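Local coordinates for terminase large subunit (Bacillus phage spp1, PDB 2WBN), which drives ATP-dependent packaging of viral DNA into empty capsids and, through the C-terminal nuclease domain described here, cuts the viral genome, at residues I153-P157 against L158-N162. Residues are numbered along the deposited sequence; the frame is centred on the assembly and turned at random.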
ATOM      1  N   ILE A 153       7.408   7.194   7.854  1.00 42.41           N
ATOM      2  CA  ILE A 153       6.227   6.916   7.027  1.00 42.83           C
ATOM      3  C   ILE A 153       5.214   8.003   7.335  1.00 42.29           C
ATOM      4  O   ILE A 153       4.692   8.059   8.452  1.00 42.33           O
ATOM      5  CB  ILE A 153       5.618   5.555   7.351  1.00 41.80           C
ATOM      6  CG1 ILE A 153       6.627   4.445   7.058  1.00 42.39           C
ATOM      7  CG2 ILE A 153       4.292   5.326   6.559  1.00 42.46           C
ATOM      8  CD1 ILE A 153       6.183   3.071   7.557  1.00 41.74           C
ATOM      9  N   VAL A 154       4.940   8.848   6.340  1.00 42.61           N
ATOM     10  CA  VAL A 154       4.229  10.109   6.532  1.00 42.50           C
ATOM     11  C   VAL A 154       2.847   9.968   5.948  1.00 42.90           C
ATOM     12  O   VAL A 154       2.687   9.714   4.743  1.00 44.06           O
ATOM     13  CB  VAL A 154       4.950  11.311   5.872  1.00 42.34           C
ATOM     14  CG1 VAL A 154       4.235  12.613   6.198  1.00 41.88           C
ATOM     15  CG2 VAL A 154       6.405  11.383   6.319  1.00 43.77           C
ATOM     16  N   ILE A 155       1.849  10.130   6.806  1.00 42.83           N
ATOM     17  CA  ILE A 155       0.466   9.872   6.458  1.00 43.76           C
ATOM     18  C   ILE A 155      -0.418  10.995   6.966  1.00 43.81           C
ATOM     19  O   ILE A 155      -0.398  11.347   8.156  1.00 44.28           O
ATOM     20  CB  ILE A 155      -0.055   8.534   7.060  1.00 43.27           C
ATOM     21  CG1 ILE A 155       0.900   7.364   6.782  1.00 43.89           C
ATOM     22  CG2 ILE A 155      -1.489   8.197   6.499  1.00 45.14           C
ATOM     23  CD1 ILE A 155       0.633   6.154   7.689  1.00 42.12           C
ATOM     24  N   ASP A 156      -1.228  11.521   6.062  1.00 44.34           N
ATOM     25  CA  ASP A 156      -2.204  12.544   6.376  1.00 44.42           C
ATOM     26  C   ASP A 156      -3.586  11.881   6.383  1.00 44.78           C
ATOM     27  O   ASP A 156      -4.096  11.484   5.308  1.00 45.48           O
ATOM     28  CB  ASP A 156      -2.127  13.596   5.287  1.00 44.64           C
ATOM     29  CG  ASP A 156      -2.934  14.845   5.583  1.00 45.34           C
ATOM     30  OD1 ASP A 156      -3.917  14.797   6.369  1.00 48.12           O
ATOM     31  OD2 ASP A 156      -2.580  15.888   4.974  1.00 45.29           O
ATOM     32  N   PRO A 157      -4.203  11.748   7.570  1.00 45.16           N
ATOM     33  CA  PRO A 157      -5.508  11.112   7.623  1.00 45.21           C
ATOM     34  C   PRO A 157      -6.591  11.827   6.821  1.00 45.29           C
ATOM     35  O   PRO A 157      -7.618  11.252   6.544  1.00 44.85           O
ATOM     36  CB  PRO A 157      -5.849  11.114   9.112  1.00 44.95           C
ATOM     37  CG  PRO A 157      -4.603  11.294   9.795  1.00 46.90           C
ATOM     38  CD  PRO A 157      -3.774  12.179   8.912  1.00 45.07           C
ATOM     39  N   LEU A 158      -6.396  13.099   6.488  1.00 46.42           N
ATOM     40  CA  LEU A 158      -7.355  13.795   5.635  1.00 45.74           C
ATOM     41  C   LEU A 158      -7.368  13.253   4.205  1.00 46.05           C
ATOM     42  O   LEU A 158      -8.394  13.326   3.525  1.00 45.72           O
ATOM     43  CB  LEU A 158      -7.058  15.305   5.633  1.00 46.57           C
ATOM     44  CG  LEU A 158      -7.193  16.006   6.978  1.00 46.91           C
ATOM     45  CD1 LEU A 158      -6.935  17.540   6.858  1.00 47.80           C
ATOM     46  CD2 LEU A 158      -8.574  15.765   7.552  1.00 47.90           C
ATOM     47  N   ARG A 159      -6.234  12.708   3.759  1.00 45.26           N
ATOM     48  CA  ARG A 159      -6.086  12.164   2.415  1.00 45.41           C
ATOM     49  C   ARG A 159      -6.269  10.675   2.394  1.00 44.94           C
ATOM     50  O   ARG A 159      -6.921  10.149   1.481  1.00 45.51           O
ATOM     51  CB  ARG A 159      -4.686  12.455   1.872  1.00 45.06           C
ATOM     52  CG  ARG A 159      -4.366  13.904   1.808  1.00 45.46           C
ATOM     53  CD  ARG A 159      -2.946  14.191   1.323  1.00 44.67           C
ATOM     54  NE  ARG A 159      -2.735  15.627   1.353  1.00 45.94           N
ATOM     55  CZ  ARG A 159      -3.098  16.469   0.386  1.00 47.86           C
ATOM     56  NH1 ARG A 159      -3.658  16.028  -0.738  1.00 47.27           N
ATOM     57  NH2 ARG A 159      -2.889  17.765   0.548  1.00 47.99           N
ATOM     58  N   THR A 160      -5.659   9.981   3.361  1.00 44.40           N
ATOM     59  CA  THR A 160      -5.649   8.503   3.333  1.00 44.90           C
ATOM     60  C   THR A 160      -6.037   7.932   4.685  1.00 44.20           C
ATOM     61  O   THR A 160      -5.171   7.453   5.428  1.00 44.44           O
ATOM     62  CB  THR A 160      -4.288   7.929   2.885  1.00 45.40           C
ATOM     63  OG1 THR A 160      -3.238   8.359   3.764  1.00 45.81           O
ATOM     64  CG2 THR A 160      -3.956   8.363   1.434  1.00 44.87           C
ATOM     65  N   PRO A 161      -7.333   8.012   5.029  1.00 44.43           N
ATOM     66  CA  PRO A 161      -7.766   7.618   6.395  1.00 43.49           C
ATOM     67  C   PRO A 161      -7.597   6.138   6.703  1.00 43.37           C
ATOM     68  O   PRO A 161      -7.343   5.782   7.856  1.00 41.20           O
ATOM     69  CB  PRO A 161      -9.240   8.009   6.441  1.00 43.74           C
ATOM     70  CG  PRO A 161      -9.666   8.129   5.023  1.00 44.45           C
ATOM     71  CD  PRO A 161      -8.448   8.577   4.257  1.00 44.20           C
ATOM     72  N   ASN A 162      -7.737   5.288   5.682  1.00 43.29           N
ATOM     73  CA  ASN A 162      -7.570   3.858   5.881  1.00 43.64           C
ATOM     74  C   ASN A 162      -6.118   3.465   6.148  1.00 42.90           C
ATOM     75  O   ASN A 162      -5.833   2.720   7.096  1.00 43.05           O
ATOM     76  CB  ASN A 162      -8.114   3.064   4.668  1.00 43.89           C
ATOM     77  CG  ASN A 162      -9.622   3.123   4.563  1.00 45.39           C
ATOM     78  OD1 ASN A 162     -10.316   2.536   5.388  1.00 48.72           O
ATOM     79  ND2 ASN A 162     -10.142   3.833   3.555  1.00 46.19           N
TER
HETATM   80  O   HOH W   1      -1.856  10.799   3.405  1.00 46.89           O
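The carboxylate of Asp156 accepts from Leu158 N in an Asx turn, together with a type I beta turn at Asp156-Arg159. The turn joins strand 152-155 to helix 161-169 in the RNase H-like nuclease domain, away from the metal-binding residues. CB of Asp156 lies about 4.1 Å from Arg159 CG and CD. CG is anti to the backbone N (chi1 -171°), which carries the carboxylate to the Leu158 side of the turn. OD1 accepts a bond from Leu158 N at 3.0 Å. The donor sits above the carboxylate plane, and the N-H...OD1 angle is 147°. OD1 also touches Leu158 CB at 3.3 Å and takes a bond from Gly38 N. OD2 makes a long salt bridge to Arg159 NE at 3.6 Å, near the guanidinium plane, and accepts from Ile40 N. Arg159 NH2 forms a salt bridge with Asp42 OD1 and a hydrogen bond with Ile40 O, so Gly38, Ile40 and Asp42 are tied to this turn. The Asp156 carbonyl O accepts two backbone bonds, from Arg159 N and Thr160 N, each at 2.9 Å. A water accepts from Asp156 N and hydrogen-bonds Thr160 OG1. That hydroxyl oxygen also packs against Ile155 CG2 at 3.3 Å.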